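Local coordinates for protein glutamine amido transferase (PDB 3M3P) that probably belongs to the class I glutamine amidotransferases and has an alpha/beta fold built around a mixed sheet, at residues A[44-48]-A[77-83]; A[108-114]-A[205-209]. All blocks are in the same frame, centred on the assembly; numbering follows the deposited sequence. Where two conformers were deposited one is given.

Interaction 1: A[44-48]-A[77-83]; sequences AEIRD and DAVAQRV
Ile46 lays its side chain over the last turn of helix 68-81: CG1 sits 3.7 Å from both CA and CB of Ala78, and CG2 lies 3.9 Å from CB of Asp77 and 4.0 Å from CG of Gln81. Its chi1 t also places CG1 4.1 Å from CG1 of Val83. The closest backbone approaches are Ile46 CA to Ala78 CA, 6.0 Å, and Arg47 CA to Val83 CA, 7.1 Å. Residues 46-48 form a short 3-10 segment, begun by Asp48 N to Glu45 O (3.0 Å), and OE1 of Glu45 accepts a bond from Arg47 N (2.9 Å). The opposing helix ends in a Schellman motif: Arg82 takes positive phi (61°), Val83 N bonds to Ala78 O (2.9 Å) and Arg82 N to Val79 O (3.3 Å), folding Val83 back toward Ile46. Helix 68-81 is the crossover of a beta-alpha-beta unit joining parallel strands 51-54 and 85-88, and residues 44-48 belong to the loop leading into the first of these. Polar contacts flank the apolar centre. One water bonds Ala44 O (2.8 Å), Ile46 N (2.9 Å) and Asp77 OD2 (2.8 Å, chi1 m). Arg47 NH1 makes a weak hydrogen bond to Gln81 OE1 (3.5 Å), near the guanidinium plane, while Arg47 O receives Lys4 NZ.

Interaction 2: A[108-114]-A[205-209]; sequences HAEIGWV and QPMVQ
Strand 109-111 is extended; 205-209 is an irregular loop parallel to it that reaches beta geometry around Val208. The nearest CA atoms are those of His108 and Gln205 (6.2 Å) and of Glu110 and Met207 (5.1 Å). A single parallel beta bridge joins Ile111 and Val208: Ile111 N donates to Met207 O (2.9 Å), and Gln209 N to Ile111 O (2.9 Å). The chain turns a corner at Gly112 (phi/psi 120/-154), where a CB would press on the preceding carbonyl and clash with Gln209 OE1, 3.4 Å from Gly112 CA. The loop, preceding helix 211-215, thus lines the corner between strands 103-111 and 113-118, both paired with 134-140 in the mixed sheet. With chi1 m and chi2 t, Gln209 directs OE1 to Trp113 N (2.8 Å). Gln205 OE1 accepts from Ala109 N (3.0 Å). A water lies 2.8 Å from Gln205 OE1, 2.7 Å from Ala109 O and 2.8 Å from Met207 N. Val208 CG2 packs 4.0 Å from Ile111 CG1 and 4.1 Å from Ala109 CB. In selenomethionine Met207, chi1 t places CG 4.1 Å from Val114 CG1; chi2 p with chi3 near -95° carries CE to 3.6 Å from Trp113 O. Pro206 CG makes a CH-pi contact with the His108 ring, 3.9 Å from its centroid. Trp113 NE1 bonds to Ile214 O. Two main-chain bonds and two from main-chain N to glutamine OE1, all uncharged, join loop and strands.

In the fold
Interactions 1 and 2 lie on opposite sides of the chain's centre, their own centres 36 Å apart and their nearest atoms about 23 Å apart, so neither touches the other. In sequence they run in series, 44-48 with 77-83 closing before 108-114 opens. The first packs a loop on a crossover helix beside the parallel strands at one end of the mixed sheet. The second adds the 205-209 loop, which follows helix 181-190, to strands in the antiparallel half. Between them in sequence, at the end of strand 85-88 and the start of helix 90-98, Gly87, Cys89 and Gly91 match a nucleophile-elbow pattern, consistent with an active site in this family; neither contact includes these residues.

Interaction 1: A[44-48]-A[77-83]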
loop_
_atom_site.group_PDB
_atom_site.type_symbol
_atom_site.label_atom_id
_atom_site.label_comp_id
_atom_site.label_asym_id
_atom_site.label_seq_id
_atom_site.Cartn_x
_atom_site.Cartn_y
_atom_site.Cartn_z
ATOM N N ALA A 44 14.951 -7.157 14.716
ATOM C CA ALA A 44 16.260 -7.347 14.070
ATOM C C ALA A 44 16.232 -8.414 13.023
ATOM O O ALA A 44 16.966 -8.328 12.033
ATOM C CB ALA A 44 17.342 -7.693 15.092
ATOM N N GLU A 45 15.373 -9.409 13.225
ATOM C CA GLU A 45 15.294 -10.554 12.327
ATOM C C GLU A 45 13.960 -10.543 11.584
ATOM O O GLU A 45 12.922 -10.880 12.149
ATOM C CB GLU A 45 15.467 -11.816 13.142
ATOM C CG GLU A 45 15.198 -13.193 12.480
ATOM C CD GLU A 45 16.027 -13.412 11.220
ATOM O OE1 GLU A 45 15.749 -12.784 10.186
ATOM O OE2 GLU A 45 16.951 -14.274 11.267
ATOM N N ILE A 46 14.027 -10.266 10.311
ATOM C CA ILE A 46 12.859 -10.282 9.432
ATOM C C ILE A 46 12.142 -11.648 9.443
ATOM O O ILE A 46 10.919 -11.735 9.274
ATOM C CB ILE A 46 13.227 -9.879 7.995
ATOM C CG1 ILE A 46 11.953 -9.646 7.140
ATOM C CG2 ILE A 46 14.140 -10.922 7.318
ATOM C CD1 ILE A 46 10.950 -8.528 7.613
ATOM N N ARG A 47 12.887 -12.727 9.625
ATOM C CA ARG A 47 12.320 -14.060 9.602
ATOM C C ARG A 47 11.382 -14.322 10.818
ATOM O O ARG A 47 10.734 -15.370 10.874
ATOM C CB ARG A 47 13.378 -15.132 9.511
ATOM C CG ARG A 47 14.281 -15.034 8.274
ATOM C CD ARG A 47 13.742 -15.844 7.171
ATOM N NE ARG A 47 13.530 -17.211 7.636
ATOM C CZ ARG A 47 14.476 -18.124 7.825
ATOM N NH1 ARG A 47 15.745 -17.899 7.476
ATOM N NH2 ARG A 47 14.116 -19.311 8.342
ATOM N N ASP A 48 11.312 -13.389 11.771
ATOM C CA ASP A 48 10.335 -13.440 12.837
ATOM C C ASP A 48 8.929 -13.170 12.315
ATOM O O ASP A 48 7.987 -13.416 13.065
ATOM C CB ASP A 48 10.663 -12.389 13.946
ATOM C CG ASP A 48 11.904 -12.715 14.801
ATOM O OD1 ASP A 48 12.578 -13.721 14.593
ATOM O OD2 ASP A 48 12.091 -11.892 15.724
ATOM N N ASP A 77 16.197 -6.929 3.694
ATOM C CA ASP A 77 16.345 -8.270 4.251
ATOM C C ASP A 77 15.124 -9.166 3.878
ATOM O O ASP A 77 15.289 -10.348 3.594
ATOM C CB ASP A 77 16.486 -8.226 5.766
ATOM C CG ASP A 77 17.783 -7.694 6.284
ATOM O OD1 ASP A 77 18.745 -7.481 5.495
ATOM O OD2 ASP A 77 17.820 -7.538 7.550
ATOM N N ALA A 78 13.913 -8.591 3.910
ATOM C CA ALA A 78 12.723 -9.349 3.534
ATOM C C ALA A 78 12.891 -9.848 2.087
ATOM O O ALA A 78 12.647 -11.021 1.787
ATOM C CB ALA A 78 11.486 -8.482 3.644
ATOM N N VAL A 79 13.253 -8.971 1.178
ATOM C CA VAL A 79 13.414 -9.374 -0.229
ATOM C C VAL A 79 14.495 -10.430 -0.361
ATOM O O VAL A 79 14.304 -11.458 -1.020
ATOM C CB VAL A 79 13.604 -8.133 -1.143
ATOM C CG1 VAL A 79 13.891 -8.530 -2.609
ATOM C CG2 VAL A 79 12.392 -7.223 -1.073
ATOM N N ALA A 80 15.627 -10.254 0.319
ATOM C CA ALA A 80 16.695 -11.274 0.294
ATOM C C ALA A 80 16.247 -12.618 0.857
ATOM O O ALA A 80 16.684 -13.682 0.363
ATOM C CB ALA A 80 17.920 -10.750 1.052
ATOM N N GLN A 81 15.418 -12.609 1.893
ATOM C CA GLN A 81 14.998 -13.798 2.608
ATOM C C GLN A 81 13.694 -14.392 2.065
ATOM O O GLN A 81 13.159 -15.349 2.631
ATOM C CB GLN A 81 14.881 -13.514 4.125
ATOM C CG GLN A 81 16.208 -13.244 4.786
ATOM C CD GLN A 81 17.107 -14.477 4.695
ATOM O OE1 GLN A 81 16.660 -15.563 5.080
ATOM N NE2 GLN A 81 18.354 -14.296 4.213
ATOM N N ARG A 82 13.145 -13.776 1.016
ATOM C CA ARG A 82 11.859 -14.198 0.454
ATOM C C ARG A 82 10.710 -14.113 1.428
ATOM O O ARG A 82 9.793 -14.968 1.417
ATOM C CB ARG A 82 11.951 -15.615 -0.182
ATOM C CG ARG A 82 12.961 -15.595 -1.344
ATOM C CD ARG A 82 13.039 -16.884 -2.155
ATOM N NE ARG A 82 11.755 -17.087 -2.804
ATOM C CZ ARG A 82 11.313 -16.409 -3.872
ATOM N NH1 ARG A 82 12.092 -15.500 -4.498
ATOM N NH2 ARG A 82 10.080 -16.672 -4.338
ATOM N N VAL A 83 10.729 -13.119 2.311
ATOM C CA VAL A 83 9.589 -12.785 3.162
ATOM C C VAL A 83 8.814 -11.730 2.330
ATOM O O VAL A 83 9.349 -10.661 2.017
ATOM C CB VAL A 83 10.062 -12.192 4.501
ATOM C CG1 VAL A 83 8.891 -11.650 5.299
ATOM C CG2 VAL A 83 10.827 -13.267 5.287
HETATM O O HOH W 1 16.547 -9.195 9.416
#

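Interaction 2: A[108-114]-A[205-209]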
loop_
_atom_site.group_PDB
_atom_site.type_symbol
_atom_site.label_atom_id
_atom_site.label_comp_id
_atom_site.label_asym_id
_atom_site.label_seq_id
_atom_site.Cartn_x
_atom_site.Cartn_y
_atom_site.Cartn_z
ATOM N N HIS A 108 1.419 16.811 -10.606
ATOM C CA HIS A 108 0.058 17.023 -10.129
ATOM C C HIS A 108 -0.270 15.954 -9.092
ATOM O O HIS A 108 0.063 14.774 -9.270
ATOM C CB HIS A 108 -0.934 16.912 -11.270
ATOM C CG HIS A 108 -0.654 17.848 -12.404
ATOM N ND1 HIS A 108 -0.749 19.219 -12.291
ATOM C CD2 HIS A 108 -0.185 17.589 -13.639
ATOM C CE1 HIS A 108 -0.365 19.761 -13.444
ATOM N NE2 HIS A 108 -0.085 18.788 -14.287
ATOM N N ALA A 109 -0.886 16.374 -8.007
ATOM C CA ALA A 109 -1.303 15.441 -6.968
ATOM C C ALA A 109 -2.481 14.557 -7.457
ATOM O O ALA A 109 -3.121 14.856 -8.462
ATOM C CB ALA A 109 -1.697 16.192 -5.711
ATOM N N GLU A 110 -2.765 13.486 -6.719
ATOM C CA GLU A 110 -4.011 12.755 -6.888
ATOM C C GLU A 110 -4.685 12.647 -5.566
ATOM O O GLU A 110 -4.139 12.034 -4.654
ATOM C CB GLU A 110 -3.820 11.340 -7.492
ATOM C CG GLU A 110 -3.211 11.332 -8.891
ATOM C CD GLU A 110 -2.990 9.933 -9.453
ATOM O OE1 GLU A 110 -2.480 9.077 -8.686
ATOM O OE2 GLU A 110 -3.432 9.701 -10.611
ATOM N N ILE A 111 -5.888 13.209 -5.460
ATOM C CA ILE A 111 -6.700 13.098 -4.238
ATOM C C ILE A 111 -8.111 12.779 -4.652
ATOM O O ILE A 111 -8.803 13.620 -5.242
ATOM C CB ILE A 111 -6.620 14.334 -3.324
ATOM C CG1 ILE A 111 -5.175 14.716 -2.988
ATOM C CG2 ILE A 111 -7.491 14.066 -2.072
ATOM C CD1 ILE A 111 -4.959 16.014 -2.160
ATOM N N GLY A 112 -8.544 11.581 -4.329
ATOM C CA GLY A 112 -9.890 11.112 -4.663
ATOM C C GLY A 112 -9.857 9.891 -5.533
ATOM O O GLY A 112 -8.928 9.098 -5.460
ATOM N N TRP A 113 -10.900 9.689 -6.298
ATOM C CA TRP A 113 -11.093 8.488 -7.143
ATOM C C TRP A 113 -10.540 8.740 -8.504
ATOM O O TRP A 113 -10.937 9.731 -9.130
ATOM C CB TRP A 113 -12.596 8.161 -7.216
ATOM C CG TRP A 113 -13.188 7.909 -5.877
ATOM C CD1 TRP A 113 -13.988 8.744 -5.168
ATOM C CD2 TRP A 113 -13.032 6.735 -5.094
ATOM N NE1 TRP A 113 -14.361 8.153 -3.959
ATOM C CE2 TRP A 113 -13.756 6.925 -3.872
ATOM C CE3 TRP A 113 -12.359 5.518 -5.294
ATOM C CZ2 TRP A 113 -13.841 5.911 -2.884
ATOM C CZ3 TRP A 113 -12.403 4.548 -4.326
ATOM C CH2 TRP A 113 -13.129 4.753 -3.109
ATOM N N VAL A 114 -9.654 7.873 -8.956
ATOM C CA VAL A 114 -8.976 8.055 -10.242
ATOM C C VAL A 114 -9.115 6.842 -11.136
ATOM O O VAL A 114 -9.109 5.692 -10.690
ATOM C CB VAL A 114 -7.499 8.419 -10.051
ATOM C CG1 VAL A 114 -7.361 9.371 -8.811
ATOM C CG2 VAL A 114 -6.628 7.190 -9.862
ATOM N N GLN A 205 -5.019 22.226 -9.623
ATOM C CA GLN A 205 -4.860 20.793 -9.615
ATOM C C GLN A 205 -5.903 20.068 -10.447
ATOM O O GLN A 205 -7.111 20.163 -10.148
ATOM C CB GLN A 205 -4.960 20.249 -8.173
ATOM C CG GLN A 205 -3.803 20.683 -7.262
ATOM C CD GLN A 205 -2.656 19.734 -7.178
ATOM O OE1 GLN A 205 -2.357 18.992 -8.106
ATOM N NE2 GLN A 205 -1.918 19.834 -6.062
ATOM N N PRO A 206 -5.475 19.281 -11.458
ATOM C CA PRO A 206 -6.434 18.603 -12.332
ATOM C C PRO A 206 -7.063 17.339 -11.730
ATOM O O PRO A 206 -8.092 16.866 -12.207
ATOM C CB PRO A 206 -5.609 18.250 -13.569
ATOM C CG PRO A 206 -4.235 18.061 -13.012
ATOM C CD PRO A 206 -4.112 19.201 -12.018
HETATM N N MSE A 207 -6.475 16.810 -10.639
HETATM C CA MSE A 207 -6.887 15.508 -10.099
HETATM C C MSE A 207 -6.972 15.525 -8.571
HETATM O O MSE A 207 -6.605 14.582 -7.921
HETATM C CB MSE A 207 -5.977 14.420 -10.628
HETATM C CG MSE A 207 -6.568 12.990 -10.486
HETATM SE SE MSE A 207 -8.370 12.711 -11.195
HETATM C CE MSE A 207 -9.450 12.976 -9.506
ATOM N N VAL A 208 -7.516 16.622 -8.035
ATOM C CA VAL A 208 -7.849 16.801 -6.620
ATOM C C VAL A 208 -9.335 17.051 -6.566
ATOM O O VAL A 208 -9.830 18.044 -7.127
ATOM C CB VAL A 208 -7.049 17.938 -5.935
ATOM C CG1 VAL A 208 -7.602 18.296 -4.527
ATOM C CG2 VAL A 208 -5.525 17.525 -5.871
ATOM N N GLN A 209 -10.065 16.128 -5.987
ATOM C CA GLN A 209 -11.513 16.123 -5.931
ATOM C C GLN A 209 -11.996 16.831 -4.677
ATOM O O GLN A 209 -11.253 17.027 -3.710
ATOM C CB GLN A 209 -12.033 14.714 -5.977
ATOM C CG GLN A 209 -11.769 14.038 -7.329
ATOM C CD GLN A 209 -12.545 12.694 -7.436
ATOM O OE1 GLN A 209 -12.645 11.928 -6.530
ATOM N NE2 GLN A 209 -13.368 12.618 -8.534
HETATM O O HOH W 2 -1.260 20.895 -10.166
HETATM O O HOH W 3 -3.955 17.175 -9.458
#